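Local coordinates for aspartate--tRNA(Asp/Asn) ligase (Sulfolobus tokodaii, PDB 1WYD) that charges both tRNA(Asp) and tRNA(Asn) with aspartate, first activating the amino acid with ATP and then transferring it to the acceptor end of the tRNA, at the interface of chains A and B. Residues are numbered along the deposited sequence; one frame, centred on the assembly and turned at random. Chains: chain A/B, hypothetical aspartyl-tRNA synthetase.

The three contacts belong to the two-fold interface of the homodimer, and each recurs with the chains exchanged. Contact 1 and contact 2 are neighbours, their C-alpha centres about 14 Å apart, and B:Ile134 of helix 128-150 serves both. Contact 3 as given lies about 33 Å from contact 1 and about 43 Å from contact 2, measured between C-alpha centres, yet it uses the same helices, 121-125 and 189-199, with the chains exchanged. Val122 serves both, so the twin of contact 3 adjoins contact 2. The same elements therefore work at both ends of the interface, joining the subunits over a long front.

Contact 1: the interface of chains A and B. Residues chain A 149, 153-155; chain B 134, 138, 141.
This is a small, water-lined homodimer interface built from class II motif 1, the dimer-forming element of these synthetases: a short strand of one subunit lies on a long helix of the other, one piece of the two-fold surface that holds the dimer together. At its middle B:Ser138 OG accepts a nearly straight hydrogen bond from the backbone N of A:Glu155, 2.8 Å long with 169° at the hydrogen. The hydroxyl stands anti to its own backbone N (chi1 176°), which turns it toward the strand. Serine suits the place because it is small enough to let the strand come close and still offers an acceptor. Beside it, A:Ile154 lays its CG2 methyl on B:Ser138 CB at 3.6 Å and also meets the CG2 methyl of B:Ile134. The side chain of A:Glu155 crosses that of B:Leu141 at about a right angle, its carboxylate OE1 lying 3.6 Å from B:Leu141 CB. Water 1 links two backbone carbonyls across the boundary, A:Glu155 O and B:Ile134 O, whereas water 2 links the phenol OH of A:Tyr149, in the plane of its ring, and the carboxylate OE1 of A:Glu155 to the carbonyl O of B:Ser138. In the fold, strand 154-155 follows soon after helix 128-150 of its own chain and rests against the partner's copy of that helix.

Contact 2: the interface of chains A and B. Residues chain A 197-198, 391; chain B 24, 122, 125-126, 131, 134.
A:Val198, near the end of helix 189-199, forms the apolar centre, pushing its branched side chain among B:Leu125, B:Arg126, B:Gln131 and B:Ile134. Its CG2 methyl meets the carbonyl O of B:Leu125 at 3.6 Å, and touches CG of B:Gln131 and CD1 of B:Ile134. The CG1 methyl lies on B:Leu125 CB, while its CB packs against B:Arg126 CG at 3.8 Å. A compact, branched residue fits here because it can touch several neighbours at once. Farther out, A:Met391 meets B:Val122 tip to tip, methyl CE to CG1 at 3.8 Å; the thioether chain, bent at chi2 and chi3, brings that methyl also beside B:Arg126 NH2. At the polar rim B:Arg126, extended from CG to NE, grips the carbonyl O of A:Gly197 side-on through NE at 2.8 Å and NH2 at 3.0 Å. Both bonds are bent, 147° and 137° at the hydrogen, as expected when two N-H groups share one oxygen, which lies close to the guanidinium plane. B:Trp24 NE1 over the centre of one guanidinium face and B:Val122 CG1 toward the rim of the other should limit its rotation. The missing side chain of A:Gly197 may ease the approach of both arginine and indole to its carbonyl. The site brings helix 189-199 of one subunit against helix 121-125, helix 128-150 and the OB-fold residue B:Trp24 of the other, and so probably steadies the OB-fold domain as well as the dimer.

Contact 3: the interface of chains A and B. Residues chain A 118-122, 420, 429; chain B 194, 386.
This is an aromatic packing interface of the homodimer, in which a tryptophan of one subunit lies among backbone and apolar side chains of the other and so ties the catalytic parts of the two chains together. The protein is a class II aminoacyl-tRNA synthetase, a family whose members commonly work as dimers. B:Trp386, in the 3-10 helix 385-388, puts the six-membered part of its indole against the start of helix 121-125. Its CZ3 comes to 3.6 Å from the backbone N of A:Arg121 and also lies close to that of A:Val122, and CH2 lies near the carbonyl O of A:Arg119. With CG anti to the carbonyl carbon (chi1 -51°), the indole projects across the subunit boundary. A:Val122 meets it with the CG2 methyl, 3.7 Å from B:Trp386 CE3, and A:Pro429, the C-terminal residue, comes in at about a right angle with ring carbon CB 3.7 Å from B:Trp386 CZ2. A broad, rigid indole suits this place because it can touch helix backbone, valine and proline together. B:Leu194 of helix 189-199 supports it within its own chain, its CD1 lying 3.7 Å above the indole plane of B:Trp386 toward the rim. The same leucine reaches over the boundary: B:Leu194 CB touches the CG2 methyl of A:Val122 at 4.0 Å, the two side chains crossing nearly perpendicularly, and CD2 faces that methyl too, while B:Leu194 CD1 meets A:Phe420 CZ at 4.0 Å.

Contact 1: the interface of chains A and B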
loop_
_atom_site.group_PDB
_atom_site.type_symbol
_atom_site.label_atom_id
_atom_site.label_comp_id
_atom_site.label_asym_id
_atom_site.label_seq_id
_atom_site.Cartn_x
_atom_site.Cartn_y
_atom_site.Cartn_z
ATOM N N TYR A 149 -2.656 3.976 -12.951
ATOM C CA TYR A 149 -3.030 2.836 -13.792
ATOM C C TYR A 149 -3.311 3.268 -15.239
ATOM O O TYR A 149 -2.867 2.603 -16.184
ATOM C CB TYR A 149 -4.240 2.114 -13.236
ATOM C CG TYR A 149 -4.034 1.360 -11.929
ATOM C CD1 TYR A 149 -2.937 0.515 -11.706
ATOM C CD2 TYR A 149 -4.949 1.491 -10.918
ATOM C CE1 TYR A 149 -2.787 -0.158 -10.468
ATOM C CE2 TYR A 149 -4.805 0.848 -9.734
ATOM C CZ TYR A 149 -3.729 0.043 -9.502
ATOM O OH TYR A 149 -3.716 -0.594 -8.280
ATOM N N PHE A 153 1.229 2.711 -15.031
ATOM C CA PHE A 153 2.193 2.599 -13.922
ATOM C C PHE A 153 1.962 1.335 -13.178
ATOM O O PHE A 153 0.840 0.894 -13.075
ATOM C CB PHE A 153 2.105 3.773 -12.985
ATOM C CG PHE A 153 2.817 4.959 -13.470
ATOM C CD1 PHE A 153 2.301 5.714 -14.499
ATOM C CD2 PHE A 153 4.039 5.353 -12.875
ATOM C CE1 PHE A 153 2.965 6.831 -14.957
ATOM C CE2 PHE A 153 4.709 6.472 -13.321
ATOM C CZ PHE A 153 4.200 7.207 -14.371
ATOM N N ILE A 154 3.044 0.735 -12.693
ATOM C CA ILE A 154 3.037 -0.576 -12.031
ATOM C C ILE A 154 3.296 -0.395 -10.519
ATOM O O ILE A 154 4.211 0.330 -10.108
ATOM C CB ILE A 154 4.126 -1.446 -12.714
ATOM C CG1 ILE A 154 3.789 -1.628 -14.202
ATOM C CG2 ILE A 154 4.341 -2.815 -12.026
ATOM C CD1 ILE A 154 4.923 -2.231 -15.047
ATOM N N GLU A 155 2.502 -1.041 -9.680
ATOM C CA GLU A 155 2.724 -0.945 -8.264
ATOM C C GLU A 155 3.887 -1.800 -7.772
ATOM O O GLU A 155 3.901 -3.004 -7.961
ATOM C CB GLU A 155 1.457 -1.231 -7.499
ATOM C CG GLU A 155 1.579 -0.958 -6.013
ATOM C CD GLU A 155 0.237 -0.946 -5.304
ATOM O OE1 GLU A 155 -0.781 -1.466 -5.853
ATOM O OE2 GLU A 155 0.206 -0.420 -4.180
ATOM N N ILE B 134 6.667 -8.932 -12.016
ATOM C CA ILE B 134 6.505 -7.604 -11.457
ATOM C C ILE B 134 5.141 -7.070 -11.908
ATOM O O ILE B 134 4.384 -6.480 -11.138
ATOM C CB ILE B 134 7.672 -6.716 -11.965
ATOM C CG1 ILE B 134 8.987 -7.193 -11.337
ATOM C CG2 ILE B 134 7.358 -5.247 -11.739
ATOM C CD1 ILE B 134 10.248 -6.405 -11.771
ATOM N N SER B 138 1.262 -6.403 -9.633
ATOM C CA SER B 138 0.619 -5.102 -9.610
ATOM C C SER B 138 -0.864 -5.239 -9.932
ATOM O O SER B 138 -1.734 -4.566 -9.331
ATOM C CB SER B 138 1.283 -4.155 -10.624
ATOM O OG SER B 138 0.593 -2.901 -10.670
ATOM N N LEU B 141 -2.766 -6.719 -7.026
ATOM C CA LEU B 141 -3.123 -5.814 -5.948
ATOM C C LEU B 141 -4.361 -4.985 -6.323
ATOM O O LEU B 141 -5.245 -4.705 -5.479
ATOM C CB LEU B 141 -1.920 -4.919 -5.578
ATOM C CG LEU B 141 -0.722 -5.668 -4.929
ATOM C CD1 LEU B 141 0.575 -4.883 -5.113
ATOM C CD2 LEU B 141 -0.940 -5.953 -3.446
HETATM O O HOH W 1 4.801 -5.388 -8.806
HETATM O O HOH W 2 -1.842 -2.307 -8.363
#

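Contact 2: the interface of chains A and B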
loop_
_atom_site.group_PDB
_atom_site.type_symbol
_atom_site.label_atom_id
_atom_site.label_comp_id
_atom_site.label_asym_id
_atom_site.label_seq_id
_atom_site.Cartn_x
_atom_site.Cartn_y
_atom_site.Cartn_z
ATOM N N GLY A 197 14.075 1.632 -13.834
ATOM C CA GLY A 197 15.094 1.185 -14.749
ATOM C C GLY A 197 14.881 -0.232 -15.214
ATOM O O GLY A 197 15.695 -0.739 -16.014
ATOM N N VAL A 198 13.863 -0.910 -14.673
ATOM C CA VAL A 198 13.519 -2.180 -15.241
ATOM C C VAL A 198 12.221 -2.122 -16.044
ATOM O O VAL A 198 12.241 -2.520 -17.208
ATOM C CB VAL A 198 13.659 -3.461 -14.282
ATOM C CG1 VAL A 198 13.748 -3.106 -12.911
ATOM C CG2 VAL A 198 12.480 -4.467 -14.476
ATOM N N MET A 391 21.073 2.912 -16.954
ATOM C CA MET A 391 19.945 3.611 -16.365
ATOM C C MET A 391 19.548 4.670 -17.395
ATOM O O MET A 391 20.425 5.363 -17.949
ATOM C CB MET A 391 20.266 4.182 -15.010
ATOM C CG MET A 391 20.391 3.101 -13.999
ATOM S SD MET A 391 18.777 2.530 -13.353
ATOM C CE MET A 391 19.064 0.950 -13.587
ATOM N N TRP B 24 16.020 -0.167 -24.513
ATOM C CA TRP B 24 17.246 -0.891 -24.241
ATOM C C TRP B 24 17.645 -1.799 -25.399
ATOM O O TRP B 24 16.825 -2.514 -25.983
ATOM C CB TRP B 24 17.079 -1.724 -22.961
ATOM C CG TRP B 24 17.089 -0.923 -21.694
ATOM C CD1 TRP B 24 18.194 -0.551 -20.955
ATOM C CD2 TRP B 24 15.962 -0.355 -21.032
ATOM N NE1 TRP B 24 17.810 0.200 -19.865
ATOM C CE2 TRP B 24 16.452 0.347 -19.885
ATOM C CE3 TRP B 24 14.580 -0.380 -21.261
ATOM C CZ2 TRP B 24 15.609 0.984 -18.979
ATOM C CZ3 TRP B 24 13.739 0.283 -20.358
ATOM C CH2 TRP B 24 14.255 0.945 -19.235
ATOM N N VAL B 122 19.037 -5.689 -10.938
ATOM C CA VAL B 122 18.435 -4.920 -12.021
ATOM C C VAL B 122 18.532 -5.651 -13.360
ATOM O O VAL B 122 17.550 -5.769 -14.095
ATOM C CB VAL B 122 19.040 -3.529 -12.093
ATOM C CG1 VAL B 122 18.746 -2.851 -13.435
ATOM C CG2 VAL B 122 18.488 -2.692 -10.953
ATOM N N LEU B 125 16.228 -8.565 -12.988
ATOM C CA LEU B 125 14.822 -8.151 -13.009
ATOM C C LEU B 125 14.359 -7.794 -14.410
ATOM O O LEU B 125 13.166 -7.967 -14.732
ATOM C CB LEU B 125 14.621 -6.916 -12.150
ATOM C CG LEU B 125 14.037 -7.043 -10.743
ATOM C CD1 LEU B 125 13.904 -8.479 -10.236
ATOM C CD2 LEU B 125 14.835 -6.121 -9.788
ATOM N N ARG B 126 15.298 -7.299 -15.233
ATOM C CA ARG B 126 14.956 -6.944 -16.612
ATOM C C ARG B 126 14.558 -8.142 -17.486
ATOM O O ARG B 126 14.055 -7.964 -18.572
ATOM C CB ARG B 126 16.073 -6.167 -17.293
ATOM C CG ARG B 126 16.183 -4.751 -16.845
ATOM C CD ARG B 126 17.314 -3.994 -17.541
ATOM N NE ARG B 126 17.472 -2.643 -16.973
ATOM C CZ ARG B 126 18.586 -1.890 -17.107
ATOM N NH1 ARG B 126 19.661 -2.315 -17.796
ATOM N NH2 ARG B 126 18.618 -0.703 -16.556
ATOM N N GLN B 131 10.192 -9.455 -15.249
ATOM C CA GLN B 131 9.267 -8.414 -15.694
ATOM C C GLN B 131 7.808 -8.855 -15.608
ATOM O O GLN B 131 6.976 -8.108 -15.097
ATOM C CB GLN B 131 9.634 -7.928 -17.105
ATOM C CG GLN B 131 10.810 -7.032 -17.050
ATOM C CD GLN B 131 10.880 -5.991 -18.143
ATOM O OE1 GLN B 131 11.948 -5.784 -18.726
ATOM N NE2 GLN B 131 9.783 -5.302 -18.397
ATOM N N ILE B 134 6.667 -8.932 -12.016
ATOM C CA ILE B 134 6.505 -7.604 -11.457
ATOM C C ILE B 134 5.141 -7.070 -11.908
ATOM O O ILE B 134 4.384 -6.480 -11.138
ATOM C CB ILE B 134 7.672 -6.716 -11.965
ATOM C CG1 ILE B 134 8.987 -7.193 -11.337
ATOM C CG2 ILE B 134 7.358 -5.247 -11.739
ATOM C CD1 ILE B 134 10.248 -6.405 -11.771
#

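Contact 3: the interface of chains A and B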
loop_
_atom_site.group_PDB
_atom_site.type_symbol
_atom_site.label_atom_id
_atom_site.label_comp_id
_atom_site.label_asym_id
_atom_site.label_seq_id
_atom_site.Cartn_x
_atom_site.Cartn_y
_atom_site.Cartn_z
ATOM N N LEU A 118 -5.591 10.363 22.475
ATOM C CA LEU A 118 -4.750 9.221 22.095
ATOM C C LEU A 118 -4.955 8.065 23.069
ATOM O O LEU A 118 -5.126 6.914 22.653
ATOM C CB LEU A 118 -3.274 9.623 21.999
ATOM C CG LEU A 118 -2.685 9.684 20.590
ATOM C CD1 LEU A 118 -3.637 9.036 19.528
ATOM C CD2 LEU A 118 -2.325 11.109 20.227
ATOM N N ARG A 119 -5.009 8.400 24.354
ATOM C CA ARG A 119 -5.369 7.450 25.393
ATOM C C ARG A 119 -6.672 6.699 25.085
ATOM O O ARG A 119 -6.822 5.556 25.483
ATOM C CB ARG A 119 -5.469 8.150 26.749
ATOM C CG ARG A 119 -4.593 7.510 27.828
ATOM C CD ARG A 119 -4.463 8.324 29.161
ATOM N NE ARG A 119 -3.644 9.522 28.974
ATOM C CZ ARG A 119 -4.043 10.782 29.208
ATOM N NH1 ARG A 119 -5.272 11.037 29.655
ATOM N NH2 ARG A 119 -3.202 11.796 28.985
ATOM N N GLU A 120 -7.616 7.356 24.411
ATOM C CA GLU A 120 -8.889 6.717 24.028
ATOM C C GLU A 120 -9.196 6.865 22.541
ATOM O O GLU A 120 -10.307 7.230 22.147
ATOM C CB GLU A 120 -10.072 7.200 24.881
ATOM C CG GLU A 120 -9.943 6.912 26.369
ATOM C CD GLU A 120 -9.943 5.429 26.710
ATOM O OE1 GLU A 120 -9.572 4.605 25.869
ATOM O OE2 GLU A 120 -10.287 5.069 27.842
ATOM N N ARG A 121 -8.215 6.514 21.722
ATOM C CA ARG A 121 -8.275 6.778 20.308
ATOM C C ARG A 121 -9.436 6.110 19.584
ATOM O O ARG A 121 -9.986 6.718 18.657
ATOM C CB ARG A 121 -6.958 6.409 19.658
ATOM C CG ARG A 121 -6.845 6.890 18.254
ATOM C CD ARG A 121 -7.105 8.338 18.127
ATOM N NE ARG A 121 -6.253 8.886 17.092
ATOM C CZ ARG A 121 -6.210 10.170 16.790
ATOM N NH1 ARG A 121 -6.979 11.034 17.452
ATOM N NH2 ARG A 121 -5.417 10.583 15.820
ATOM N N VAL A 122 -9.827 4.902 19.979
ATOM C CA VAL A 122 -10.985 4.269 19.324
ATOM C C VAL A 122 -12.240 5.124 19.430
ATOM O O VAL A 122 -12.891 5.346 18.432
ATOM C CB VAL A 122 -11.252 2.797 19.763
ATOM C CG1 VAL A 122 -12.615 2.326 19.320
ATOM C CG2 VAL A 122 -10.229 1.886 19.157
ATOM N N PHE A 420 -2.892 6.453 14.379
ATOM C CA PHE A 420 -1.939 6.104 15.413
ATOM C C PHE A 420 -0.603 6.779 15.139
ATOM O O PHE A 420 0.294 6.202 14.510
ATOM C CB PHE A 420 -1.882 4.585 15.529
ATOM C CG PHE A 420 -3.259 3.970 15.699
ATOM C CD1 PHE A 420 -3.931 3.400 14.623
ATOM C CD2 PHE A 420 -3.885 3.998 16.945
ATOM C CE1 PHE A 420 -5.218 2.857 14.777
ATOM C CE2 PHE A 420 -5.155 3.446 17.131
ATOM C CZ PHE A 420 -5.843 2.873 16.037
ATOM N N PRO A 429 -0.805 4.638 21.807
ATOM C CA PRO A 429 -1.063 3.424 21.031
ATOM C C PRO A 429 -0.314 3.397 19.705
ATOM O O PRO A 429 0.028 2.327 19.207
ATOM C CB PRO A 429 -2.580 3.458 20.813
ATOM C CG PRO A 429 -2.973 4.917 20.903
ATOM C CD PRO A 429 -1.982 5.522 21.864
ATOM O OXT PRO A 429 0.007 4.428 19.099
ATOM N N LEU B 194 -9.122 -2.705 15.713
ATOM C CA LEU B 194 -9.498 -1.412 16.244
ATOM C C LEU B 194 -10.232 -0.573 15.214
ATOM O O LEU B 194 -11.266 0.038 15.532
ATOM C CB LEU B 194 -8.258 -0.622 16.744
ATOM C CG LEU B 194 -7.531 -1.197 17.974
ATOM C CD1 LEU B 194 -6.644 -0.147 18.593
ATOM C CD2 LEU B 194 -8.493 -1.773 19.012
ATOM N N TRP B 386 -9.246 -1.628 24.872
ATOM C CA TRP B 386 -10.121 -1.119 23.827
ATOM C C TRP B 386 -11.479 -1.804 23.851
ATOM O O TRP B 386 -12.471 -1.197 23.484
ATOM C CB TRP B 386 -9.476 -1.287 22.459
ATOM C CG TRP B 386 -8.106 -0.750 22.398
ATOM C CD1 TRP B 386 -6.942 -1.468 22.339
ATOM C CD2 TRP B 386 -7.734 0.637 22.389
ATOM N NE1 TRP B 386 -5.869 -0.608 22.308
ATOM C CE2 TRP B 386 -6.323 0.689 22.328
ATOM C CE3 TRP B 386 -8.453 1.845 22.422
ATOM C CZ2 TRP B 386 -5.619 1.888 22.314
ATOM C CZ3 TRP B 386 -7.748 3.050 22.413
ATOM C CH2 TRP B 386 -6.345 3.059 22.354
#